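Local coordinates for protein thiosulfate sulfurtransferase YnjE (Escherichia coli, PDB 2WLR) that catalyses the transfer of sulfur from thiosulfate to cyanide, giving thiocyanate and sulfite, through a cysteine persulfide intermediate, at residues A[132-135]-A[139-142]; A[189-194]-A[223-228]; A[291-296]-A[328-333]. All coordinates share one frame; numbering follows the deposited sequence.

The three contacts follow one another along a chain built of rhodanese domains. Contacts 1 and 2 belong to the second domain, their centres 26 Å apart and their nearest atoms about 13 Å apart; both lie away from the annotated sites. Contact 3 belongs to the third domain, which carries the active-site Cys365, seen here as 3-sulfinoalanine. Its centre lies 32 Å from that of contact 1 and 27 Å from that of contact 2. The side chain of Met330 comes within about 4 Å of that of Arg370, a probable substrate-binding residue. Contacts 1 and 2 are thus packing sites within one domain, whereas contact 3 sits beside the active site of the next.

Contact 1. Residues A[132-135]-A[139-142]; sequences HDLQ and EVTA
Asp133 and Leu134, in the last turn of helix 128-135, meet Val140 where the chain turns back along the helix in the loop that leads to strand 148-154 of the second rhodanese domain. Three residues separate the helix end from the loop segment, and the CA atoms of Leu134 and Val140 are 6.4 Å apart. Both methyl groups of Val140 are used. With chi1 at -58°, CG1 stands beside the backbone N of its own residue and presses against the helix, 3.6 Å from Asp133 CB. The same methyl lies over the peptide joining the two helical residues, 3.8 Å from Leu134 N, so it packs on helix backbone as well as on side chain. CG2, which lies between the backbone N and the carbonyl carbon of Val140, meets Leu134 CD1 more loosely, at 4.2 Å. No hydrogen bond crosses the contact; van der Waals packing carries it. Asp133 contributes its methylene; its carboxylate is engaged elsewhere, with OD1 accepting a hydrogen bond from NE2 of Gln129, one turn earlier in the helix. Val140 and Leu134 are both buried, whereas Asp133 is partly exposed. The loop is tied down further along by its carbonyl groups: Thr141 O accepts from Trp130 NE1 of the same helix, and Ala142 O from Arg232 NH1 of strand 231-234. Leu134 also touches Pro144 and Trp148, which places the contact between the end of helix 128-135 and the start of strand 148-154.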
ATOM      1  N   HIS A 132       2.146  16.822  -8.102  1.00 12.93           N
ATOM      2  CA  HIS A 132       2.490  18.217  -8.326  1.00 13.88           C
ATOM      3  C   HIS A 132       2.321  18.561  -9.815  1.00 14.53           C
ATOM      4  O   HIS A 132       1.684  19.568 -10.156  1.00 14.49           O
ATOM      5  CB  HIS A 132       3.890  18.499  -7.823  1.00 13.81           C
ATOM      6  CG  HIS A 132       4.325  19.900  -8.055  1.00 17.17           C
ATOM      7  ND1 HIS A 132       3.733  20.980  -7.438  1.00 19.75           N
ATOM      8  CD2 HIS A 132       5.290  20.399  -8.857  1.00 18.78           C
ATOM      9  CE1 HIS A 132       4.324  22.089  -7.845  1.00 19.41           C
ATOM     10  NE2 HIS A 132       5.261  21.768  -8.718  1.00 20.12           N
ATOM     11  N   ASP A 133       2.872  17.743 -10.690  1.00 13.98           N
ATOM     12  CA  ASP A 133       2.737  17.988 -12.135  1.00 14.53           C
ATOM     13  C   ASP A 133       1.271  18.039 -12.555  1.00 14.87           C
ATOM     14  O   ASP A 133       0.888  18.924 -13.340  1.00 14.87           O
ATOM     15  CB  ASP A 133       3.477  16.927 -12.972  1.00 15.19           C
ATOM     16  CG  ASP A 133       4.990  17.002 -12.842  1.00 18.17           C
ATOM     17  OD1 ASP A 133       5.520  18.031 -12.402  1.00 21.02           O
ATOM     18  OD2 ASP A 133       5.653  15.993 -13.171  1.00 23.35           O
ATOM     19  N   LEU A 134       0.442  17.124 -12.059  1.00 14.57           N
ATOM     20  CA  LEU A 134      -0.994  17.147 -12.344  1.00 14.99           C
ATOM     21  C   LEU A 134      -1.591  18.488 -11.948  1.00 15.83           C
ATOM     22  O   LEU A 134      -2.277  19.128 -12.732  1.00 16.36           O
ATOM     23  CB  LEU A 134      -1.707  16.033 -11.595  1.00 14.84           C
ATOM     24  CG  LEU A 134      -3.224  15.945 -11.768  1.00 15.75           C
ATOM     25  CD1 LEU A 134      -3.562  15.489 -13.148  1.00 17.35           C
ATOM     26  CD2 LEU A 134      -3.839  15.045 -10.700  1.00 16.43           C
ATOM     27  N   GLN A 135      -1.304  18.925 -10.725  1.00 16.78           N
ATOM     28  CA  GLN A 135      -1.844  20.186 -10.209  1.00 18.32           C
ATOM     29  C   GLN A 135      -1.412  21.390 -11.016  1.00 19.09           C
ATOM     30  O   GLN A 135      -2.109  22.424 -11.058  1.00 19.61           O
ATOM     31  CB  GLN A 135      -1.396  20.396  -8.765  1.00 19.11           C
ATOM     32  CG  GLN A 135      -1.968  19.423  -7.788  1.00 21.52           C
ATOM     33  CD  GLN A 135      -1.351  19.528  -6.382  1.00 25.44           C
ATOM     34  OE1 GLN A 135      -0.266  20.082  -6.184  1.00 28.64           O
ATOM     35  NE2 GLN A 135      -2.048  18.973  -5.404  1.00 29.32           N
ATOM     36  N   GLU A 139       0.986  17.434 -18.590  1.00 15.23           N
ATOM     37  CA  GLU A 139       0.657  16.079 -19.012  1.00 15.16           C
ATOM     38  C   GLU A 139       1.403  15.092 -18.126  1.00 13.98           C
ATOM     39  O   GLU A 139       2.611  15.212 -17.954  1.00 14.46           O
ATOM     40  CB  GLU A 139       1.047  15.825 -20.473  1.00 15.49           C
ATOM     41  CG  GLU A 139       0.523  14.524 -21.027  1.00 18.34           C
ATOM     42  CD  GLU A 139       0.909  14.273 -22.478  1.00 21.21           C
ATOM     43  OE1 GLU A 139       1.336  15.208 -23.187  1.00 23.05           O
ATOM     44  OE2 GLU A 139       0.776  13.116 -22.915  1.00 23.72           O
ATOM     45  N   VAL A 140       0.673  14.125 -17.582  1.00 12.31           N
ATOM     46  CA  VAL A 140       1.243  13.050 -16.768  1.00 11.84           C
ATOM     47  C   VAL A 140       0.741  11.720 -17.239  1.00 11.20           C
ATOM     48  O   VAL A 140      -0.320  11.610 -17.863  1.00 12.29           O
ATOM     49  CB  VAL A 140       0.872  13.235 -15.265  1.00 12.00           C
ATOM     50  CG1 VAL A 140       1.362  14.581 -14.718  1.00 14.34           C
ATOM     51  CG2 VAL A 140      -0.638  13.076 -15.063  1.00 12.17           C
ATOM     52  N   THR A 141       1.500  10.678 -16.913  1.00 10.57           N
ATOM     53  CA  THR A 141       1.102   9.309 -17.145  1.00 10.06           C
ATOM     54  C   THR A 141      -0.179   9.001 -16.375  1.00 10.12           C
ATOM     55  O   THR A 141      -0.324   9.455 -15.229  1.00 10.52           O
ATOM     56  CB  THR A 141       2.200   8.342 -16.672  1.00  9.88           C
ATOM     57  OG1 THR A 141       3.421   8.624 -17.362  1.00 10.04           O
ATOM     58  CG2 THR A 141       1.847   6.889 -16.869  1.00 10.69           C
ATOM     59  N   ALA A 142      -1.072   8.236 -16.980  1.00  9.99           N
ATOM     60  CA  ALA A 142      -2.294   7.765 -16.304  1.00 10.66           C
ATOM     61  C   ALA A 142      -3.047   8.928 -15.679  1.00 12.25           C
ATOM     62  O   ALA A 142      -3.478   8.899 -14.529  1.00 11.33           O
ATOM     63  CB  ALA A 142      -1.935   6.707 -15.268  1.00 10.82           C
TER

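Contact 2. Residues A[189-194]-A[223-228]; sequences EQLKAM and MLYAGV
Leu191 and Met194 of helix 188-197 face Met223, Tyr225 and Ala226 at the end of helix 213-226, and apolar packing is all that passes between them: no hydrogen bond crosses. The two methionines are present as selenomethionine. Met194 runs out from its helix with CG anti to the backbone N (chi1 178°), then bends at its next two torsions, whereas Met223 is extended beyond CG. The two chains cross at about a right angle, the terminal methyl CE of Met223 lying 3.9 Å from Met194 SE. Leu191 reaches an aromatic partner from the side: its CD1 comes to the ring edge of Tyr225, near the ring plane, 3.9 Å from CE2. This is methyl-to-edge packing and not a CH-pi contact over the face. The same CD1 lies 4.5 Å from Ala226 CB, a wider approach at the closest point of the backbones, where the CA atoms of Leu191 and Ala226 are 7.3 Å apart. All five residues are buried.

The polar bonds lie beside this patch. Tyr225 OH is hydrogen-bonded to Asp188 OD1, just before segment 189-194, so the tyrosine joins the helices at both its edge and its hydroxyl. Helix 213-226 stops at Gly227, whose positive phi turns the chain; Gly227 N and Val228 N, each 3.0 Å from Met223 O, reach that carbonyl from opposite faces of its plane. The second is the 6→1 bond found in Schellman motifs.

Within the second rhodanese domain, Met223 also touches Val231 of strand 231-234, and Ala226 touches Leu195 of helix 188-197; on another side of helix 213-226, Leu224 packs on Phe375, Met376 and Arg379 of helix 369-380, in the third domain.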
ATOM      1  N   GLU A 189     -26.852   5.951   2.518  1.00 11.05           N
ATOM      2  CA  GLU A 189     -27.402   7.307   2.428  1.00 12.10           C
ATOM      3  C   GLU A 189     -26.461   8.366   2.992  1.00 11.19           C
ATOM      4  O   GLU A 189     -26.370   9.502   2.493  1.00 10.97           O
ATOM      5  CB  GLU A 189     -28.742   7.473   3.204  1.00 13.91           C
ATOM      6  CG  GLU A 189     -29.789   6.412   3.334  1.00 18.77           C
ATOM      7  CD  GLU A 189     -29.445   5.193   4.206  1.00 17.18           C
ATOM      8  OE1 GLU A 189     -29.847   5.056   5.411  1.00 18.06           O
ATOM      9  OE2 GLU A 189     -28.865   4.304   3.603  1.00 17.73           O
ATOM     10  N   GLN A 190     -25.829   8.061   4.125  1.00 10.37           N
ATOM     11  CA  GLN A 190     -24.832   8.960   4.686  1.00 10.21           C
ATOM     12  C   GLN A 190     -23.590   9.043   3.794  1.00 10.02           C
ATOM     13  O   GLN A 190     -23.031  10.124   3.639  1.00  9.70           O
ATOM     14  CB  GLN A 190     -24.446   8.589   6.127  1.00 11.85           C
ATOM     15  CG  GLN A 190     -25.546   8.849   7.134  1.00 13.53           C
ATOM     16  CD  GLN A 190     -25.852  10.324   7.389  1.00 19.86           C
ATOM     17  OE1 GLN A 190     -26.803  10.651   8.122  1.00 24.36           O
ATOM     18  NE2 GLN A 190     -25.063  11.208   6.819  1.00 19.89           N
ATOM     19  N   LEU A 191     -23.168   7.943   3.182  1.00 10.13           N
ATOM     20  CA  LEU A 191     -22.075   8.024   2.205  1.00 10.19           C
ATOM     21  C   LEU A 191     -22.424   8.930   1.033  1.00 10.20           C
ATOM     22  O   LEU A 191     -21.611   9.721   0.579  1.00  9.47           O
ATOM     23  CB  LEU A 191     -21.669   6.636   1.683  1.00 10.98           C
ATOM     24  CG  LEU A 191     -21.029   5.704   2.723  1.00 11.06           C
ATOM     25  CD1 LEU A 191     -20.734   4.361   2.043  1.00 11.77           C
ATOM     26  CD2 LEU A 191     -19.785   6.272   3.341  1.00 11.62           C
ATOM     27  N   LYS A 192     -23.639   8.791   0.528  1.00  9.34           N
ATOM     28  CA  LYS A 192     -24.130   9.659  -0.530  1.00  9.82           C
ATOM     29  C   LYS A 192     -24.026  11.114  -0.130  1.00  8.92           C
ATOM     30  O   LYS A 192     -23.586  11.955  -0.916  1.00  9.57           O
ATOM     31  CB  LYS A 192     -25.573   9.303  -0.833  1.00 10.59           C
ATOM     32  CG  LYS A 192     -26.245   9.997  -1.989  1.00 13.69           C
ATOM     33  CD  LYS A 192     -27.698   9.512  -2.037  1.00 15.88           C
ATOM     34  CE  LYS A 192     -28.369   9.901  -3.318  1.00 19.44           C
ATOM     35  NZ  LYS A 192     -28.641  11.325  -3.359  1.00 22.24           N
ATOM     36  N   ALA A 193     -24.373  11.450   1.106  1.00  9.02           N
ATOM     37  CA  ALA A 193     -24.283  12.836   1.538  1.00  9.29           C
ATOM     38  C   ALA A 193     -22.831  13.293   1.598  1.00  9.67           C
ATOM     39  O   ALA A 193     -22.495  14.412   1.226  1.00 11.00           O
ATOM     40  CB  ALA A 193     -24.978  13.010   2.909  1.00  9.37           C
HETATM   41  N   MSE A 194     -21.971  12.429   2.112  1.00  9.31           N
HETATM   42  CA  MSE A 194     -20.560  12.765   2.256  1.00 10.02           C
HETATM   43  C   MSE A 194     -19.919  13.035   0.892  1.00  9.36           C
HETATM   44  O   MSE A 194     -19.185  13.999   0.706  1.00  9.50           O
HETATM   45  CB  MSE A 194     -19.864  11.600   2.997  1.00 11.67           C
HETATM   46  CG  MSE A 194     -18.327  11.747   3.203  1.00 12.69           C
HETATM   47 SE   MSE A 194     -17.282  11.178   1.656  1.00 19.75          SE
HETATM   48  CE  MSE A 194     -17.635   9.254   1.629  1.00 20.40           C
HETATM   49  N   MSE A 223     -15.028   4.486  -0.429  1.00  8.38           N
HETATM   50  CA  MSE A 223     -15.426   5.136  -1.691  1.00  9.00           C
HETATM   51  C   MSE A 223     -15.534   4.169  -2.843  1.00  9.31           C
HETATM   52  O   MSE A 223     -16.445   4.289  -3.686  1.00  8.92           O
HETATM   53  CB  MSE A 223     -14.464   6.252  -2.056  1.00  9.34           C
HETATM   54  CG  MSE A 223     -14.592   7.440  -1.143  1.00 10.77           C
HETATM   55 SE   MSE A 223     -13.514   8.917  -1.788  1.00 14.52          SE
HETATM   56  CE  MSE A 223     -14.091  10.213  -0.387  1.00 14.68           C
ATOM     57  N   LEU A 224     -14.629   3.184  -2.914  1.00  8.02           N
ATOM     58  CA  LEU A 224     -14.678   2.179  -3.989  1.00  8.59           C
ATOM     59  C   LEU A 224     -15.959   1.340  -3.839  1.00  8.39           C
ATOM     60  O   LEU A 224     -16.650   1.068  -4.808  1.00  9.54           O
ATOM     61  CB  LEU A 224     -13.443   1.284  -3.982  1.00  8.73           C
ATOM     62  CG  LEU A 224     -12.195   1.955  -4.527  1.00  8.19           C
ATOM     63  CD1 LEU A 224     -10.979   1.113  -4.122  1.00  9.80           C
ATOM     64  CD2 LEU A 224     -12.213   2.131  -6.038  1.00 10.37           C
ATOM     65  N   TYR A 225     -16.269   0.936  -2.613  1.00  8.56           N
ATOM     66  CA  TYR A 225     -17.519   0.270  -2.321  1.00  8.68           C
ATOM     67  C   TYR A 225     -18.711   1.089  -2.829  1.00  8.58           C
ATOM     68  O   TYR A 225     -19.623   0.545  -3.480  1.00  8.97           O
ATOM     69  CB  TYR A 225     -17.629   0.037  -0.801  1.00  8.41           C
ATOM     70  CG  TYR A 225     -19.014  -0.165  -0.285  1.00  8.20           C
ATOM     71  CD1 TYR A 225     -19.592  -1.413  -0.288  1.00  9.39           C
ATOM     72  CD2 TYR A 225     -19.735   0.902   0.221  1.00  9.00           C
ATOM     73  CE1 TYR A 225     -20.901  -1.606   0.189  1.00  9.95           C
ATOM     74  CE2 TYR A 225     -21.033   0.734   0.675  1.00 10.26           C
ATOM     75  CZ  TYR A 225     -21.603  -0.526   0.670  1.00 10.67           C
ATOM     76  OH  TYR A 225     -22.913  -0.670   1.138  1.00 12.86           O
ATOM     77  N   ALA A 226     -18.727   2.381  -2.513  1.00  8.91           N
ATOM     78  CA  ALA A 226     -19.841   3.248  -2.867  1.00  9.50           C
ATOM     79  C   ALA A 226     -20.045   3.329  -4.373  1.00  9.91           C
ATOM     80  O   ALA A 226     -21.162   3.377  -4.852  1.00 10.80           O
ATOM     81  CB  ALA A 226     -19.637   4.606  -2.294  1.00 10.31           C
ATOM     82  N   GLY A 227     -18.939   3.385  -5.091  1.00  8.96           N
ATOM     83  CA  GLY A 227     -18.950   3.432  -6.545  1.00  9.68           C
ATOM     84  C   GLY A 227     -18.094   4.489  -7.185  1.00  9.80           C
ATOM     85  O   GLY A 227     -18.251   4.723  -8.376  1.00 11.00           O
ATOM     86  N   VAL A 228     -17.181   5.131  -6.461  1.00  9.01           N
ATOM     87  CA  VAL A 228     -16.176   6.003  -7.098  1.00 10.01           C
ATOM     88  C   VAL A 228     -15.243   5.088  -7.910  1.00 10.53           C
ATOM     89  O   VAL A 228     -14.643   4.181  -7.364  1.00 10.18           O
ATOM     90  CB  VAL A 228     -15.381   6.869  -6.091  1.00 10.16           C
ATOM     91  CG1 VAL A 228     -14.428   7.828  -6.835  1.00  9.86           C
ATOM     92  CG2 VAL A 228     -16.303   7.667  -5.175  1.00 10.91           C
TER

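Contact 3. Residues A[291-296]-A[328-333]; sequences VSIRSW and THMEDF
Ile293 meets Met330 and Phe333 in the third rhodanese domain, an alpha/beta fold around a parallel sheet, just beyond the end of strand 288-292. The tight part is the isoleucine branch methyl against Met330, present as selenomethionine. Ile293 CG2 lies 3.7 Å from Met330 CE and 3.8 Å from Met330 SE, the two side chains crossing at about a right angle. Met330 is bent at both chi2 (-68°) and chi3 (-87°), which brings both selenium and methyl against Ile293 CG2. The other branch is looser: Ile293 CD1 approaches Phe333 CZ obliquely at 4.4 Å.

All three residues are buried, and the apolar patch is closed by helix 369-380, whose Thr374 touches both Ile293 and Phe333. Met330 also touches Arg370, which probably binds substrate, so the packing borders the active site; the backbone of Ile293 is hydrogen-bonded to Tyr364, next to the catalytic Cys365. The loop's outer side is different in kind. Thr328, His329 and Glu331 are exposed and polar, with His329 ND1 hydrogen-bonded to Asp326 OD1 and Glu331 OE2 to Ser325 OG, while no hydrogen bond joins the two segments. Between its two apolar residues the loop makes a 3-10 turn, fastened where Phe333 N donates to Met330 O at 3.0 Å.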
ATOM      1  N   VAL A 291      -8.198 -12.908   6.477  1.00  9.58           N
ATOM      2  CA  VAL A 291      -6.817 -12.523   6.773  1.00 10.14           C
ATOM      3  C   VAL A 291      -6.747 -11.447   7.837  1.00  9.54           C
ATOM      4  O   VAL A 291      -7.253 -10.320   7.666  1.00  9.50           O
ATOM      5  CB  VAL A 291      -6.097 -12.028   5.509  1.00  8.46           C
ATOM      6  CG1 VAL A 291      -4.700 -11.608   5.821  1.00 10.23           C
ATOM      7  CG2 VAL A 291      -6.095 -13.089   4.422  1.00 11.54           C
ATOM      8  N   SER A 292      -6.073 -11.732   8.949  1.00  9.72           N
ATOM      9  CA  SER A 292      -5.871 -10.822  10.022  1.00 10.10           C
ATOM     10  C   SER A 292      -4.679  -9.918   9.752  1.00  9.94           C
ATOM     11  O   SER A 292      -3.518 -10.373   9.670  1.00  9.58           O
ATOM     12  CB  SER A 292      -5.586 -11.593  11.316  1.00 11.08           C
ATOM     13  OG  SER A 292      -5.313 -10.703  12.360  1.00 14.08           O
ATOM     14  N   ILE A 293      -4.958  -8.620   9.613  1.00  9.06           N
ATOM     15  CA  ILE A 293      -3.928  -7.582   9.550  1.00  9.45           C
ATOM     16  C   ILE A 293      -3.844  -6.947  10.926  1.00 10.07           C
ATOM     17  O   ILE A 293      -4.190  -5.804  11.152  1.00 11.08           O
ATOM     18  CB  ILE A 293      -4.220  -6.557   8.417  1.00 10.34           C
ATOM     19  CG1 ILE A 293      -4.512  -7.282   7.098  1.00  9.43           C
ATOM     20  CG2 ILE A 293      -3.054  -5.582   8.274  1.00  9.56           C
ATOM     21  CD1 ILE A 293      -3.358  -8.115   6.613  1.00 10.98           C
ATOM     22  N   ARG A 294      -3.367  -7.767  11.852  1.00 10.77           N
ATOM     23  CA  ARG A 294      -3.184  -7.376  13.231  1.00 10.89           C
ATOM     24  C   ARG A 294      -1.771  -7.693  13.664  1.00 11.13           C
ATOM     25  O   ARG A 294      -1.138  -8.580  13.077  1.00 12.39           O
ATOM     26  CB  ARG A 294      -4.224  -8.078  14.110  1.00 11.13           C
ATOM     27  CG  ARG A 294      -5.652  -7.665  13.768  1.00 12.08           C
ATOM     28  CD  ARG A 294      -6.733  -8.395  14.593  1.00 12.64           C
ATOM     29  NE  ARG A 294      -6.712  -7.974  15.984  1.00 12.53           N
ATOM     30  CZ  ARG A 294      -7.112  -8.729  17.012  1.00 13.24           C
ATOM     31  NH1 ARG A 294      -7.503  -9.979  16.818  1.00 16.60           N
ATOM     32  NH2 ARG A 294      -7.053  -8.231  18.247  1.00 15.73           N
ATOM     33  N   SER A 295      -1.258  -6.953  14.636  1.00 10.95           N
ATOM     34  CA  SER A 295       0.115  -7.192  15.128  1.00 11.24           C
ATOM     35  C   SER A 295       0.160  -8.591  15.722  1.00 11.93           C
ATOM     36  O   SER A 295      -0.866  -9.112  16.161  1.00 12.16           O
ATOM     37  CB  SER A 295       0.523  -6.155  16.160  1.00 11.75           C
ATOM     38  OG  SER A 295      -0.272  -6.247  17.342  1.00 12.81           O
ATOM     39  N   TRP A 296       1.336  -9.186  15.753  1.00 11.59           N
ATOM     40  CA  TRP A 296       1.468 -10.522  16.331  1.00 12.13           C
ATOM     41  C   TRP A 296       0.925 -10.613  17.794  1.00 12.14           C
ATOM     42  O   TRP A 296       0.221 -11.572  18.094  1.00 13.26           O
ATOM     43  CB  TRP A 296       2.931 -11.013  16.210  1.00 12.36           C
ATOM     44  CG  TRP A 296       3.082 -12.437  16.539  1.00 12.18           C
ATOM     45  CD1 TRP A 296       3.673 -12.961  17.657  1.00 14.57           C
ATOM     46  CD2 TRP A 296       2.658 -13.536  15.752  1.00 10.82           C
ATOM     47  NE1 TRP A 296       3.625 -14.312  17.596  1.00 13.20           N
ATOM     48  CE2 TRP A 296       3.019 -14.709  16.440  1.00 11.95           C
ATOM     49  CE3 TRP A 296       2.003 -13.655  14.516  1.00 13.18           C
ATOM     50  CZ2 TRP A 296       2.736 -15.966  15.945  1.00 11.86           C
ATOM     51  CZ3 TRP A 296       1.724 -14.897  14.035  1.00 13.24           C
ATOM     52  CH2 TRP A 296       2.089 -16.053  14.749  1.00 11.92           C
ATOM     53  N   THR A 328      -1.381   0.467  15.683  1.00 17.23           N
ATOM     54  CA  THR A 328      -1.400   1.712  14.915  1.00 16.89           C
ATOM     55  C   THR A 328      -0.237   1.839  13.909  1.00 16.17           C
ATOM     56  O   THR A 328      -0.012   2.923  13.370  1.00 17.35           O
ATOM     57  CB  THR A 328      -1.406   2.937  15.846  1.00 16.90           C
ATOM     58  OG1 THR A 328      -0.381   2.794  16.837  1.00 19.26           O
ATOM     59  CG2 THR A 328      -2.755   3.080  16.534  1.00 17.58           C
ATOM     60  N   HIS A 329       0.463   0.738  13.642  1.00 14.10           N
ATOM     61  CA  HIS A 329       1.614   0.743  12.725  1.00 13.97           C
ATOM     62  C   HIS A 329       1.525  -0.401  11.734  1.00 12.52           C
ATOM     63  O   HIS A 329       0.848  -1.402  11.955  1.00 11.75           O
ATOM     64  CB  HIS A 329       2.928   0.663  13.509  1.00 14.47           C
ATOM     65  CG  HIS A 329       3.232   1.909  14.280  1.00 18.10           C
ATOM     66  ND1 HIS A 329       2.746   2.136  15.552  1.00 19.27           N
ATOM     67  CD2 HIS A 329       3.950   3.009  13.949  1.00 20.92           C
ATOM     68  CE1 HIS A 329       3.161   3.321  15.970  1.00 21.30           C
ATOM     69  NE2 HIS A 329       3.899   3.867  15.021  1.00 22.90           N
HETATM   70  N   MSE A 330       2.239  -0.217  10.626  1.00 11.46           N
HETATM   71  CA  MSE A 330       2.165  -1.129   9.483  1.00 10.77           C
HETATM   72  C   MSE A 330       3.529  -1.377   8.859  1.00 10.29           C
HETATM   73  O   MSE A 330       3.670  -1.515   7.638  1.00  9.01           O
HETATM   74  CB  MSE A 330       1.137  -0.584   8.435  1.00  9.99           C
HETATM   75  CG  MSE A 330      -0.364  -0.742   8.842  1.00  9.90           C
HETATM   76 SE   MSE A 330      -0.789  -2.574   8.856  1.00 13.89          SE
HETATM   77  CE  MSE A 330      -1.234  -2.652   7.011  1.00 11.03           C
ATOM     78  N   GLU A 331       4.545  -1.552   9.704  1.00 10.47           N
ATOM     79  CA  GLU A 331       5.908  -1.701   9.204  1.00 11.38           C
ATOM     80  C   GLU A 331       6.159  -2.845   8.225  1.00 10.83           C
ATOM     81  O   GLU A 331       7.022  -2.713   7.337  1.00 10.92           O
ATOM     82  CB  GLU A 331       6.925  -1.855  10.359  1.00 13.14           C
ATOM     83  CG  GLU A 331       7.036  -0.684  11.298  1.00 15.53           C
ATOM     84  CD  GLU A 331       6.169  -0.854  12.527  1.00 15.48           C
ATOM     85  OE1 GLU A 331       5.107  -1.528  12.446  1.00 12.58           O
ATOM     86  OE2 GLU A 331       6.541  -0.287  13.589  1.00 17.39           O
ATOM     87  N   ASP A 332       5.416  -3.942   8.345  1.00 11.75           N
ATOM     88  CA  ASP A 332       5.631  -5.098   7.481  1.00 11.46           C
ATOM     89  C   ASP A 332       5.268  -4.822   6.052  1.00 10.97           C
ATOM     90  O   ASP A 332       5.574  -5.611   5.194  1.00 10.09           O
ATOM     91  CB  ASP A 332       4.854  -6.335   7.966  1.00 10.78           C
ATOM     92  CG  ASP A 332       5.241  -6.781   9.365  1.00 14.11           C
ATOM     93  OD1 ASP A 332       6.407  -6.560   9.730  1.00 18.36           O
ATOM     94  OD2 ASP A 332       4.395  -7.375  10.096  1.00 14.08           O
ATOM     95  N   PHE A 333       4.557  -3.729   5.811  1.00 10.24           N
ATOM     96  CA  PHE A 333       4.150  -3.387   4.463  1.00  9.68           C
ATOM     97  C   PHE A 333       4.907  -2.210   3.871  1.00  9.69           C
ATOM     98  O   PHE A 333       4.608  -1.835   2.721  1.00  9.46           O
ATOM     99  CB  PHE A 333       2.662  -3.118   4.486  1.00  9.79           C
ATOM    100  CG  PHE A 333       1.864  -4.367   4.653  1.00  9.66           C
ATOM    101  CD1 PHE A 333       1.537  -5.142   3.545  1.00 12.61           C
ATOM    102  CD2 PHE A 333       1.456  -4.772   5.906  1.00 10.68           C
ATOM    103  CE1 PHE A 333       0.822  -6.330   3.713  1.00 11.98           C
ATOM    104  CE2 PHE A 333       0.723  -5.965   6.053  1.00 10.72           C
ATOM    105  CZ  PHE A 333       0.420  -6.711   4.947  1.00 10.82           C
TER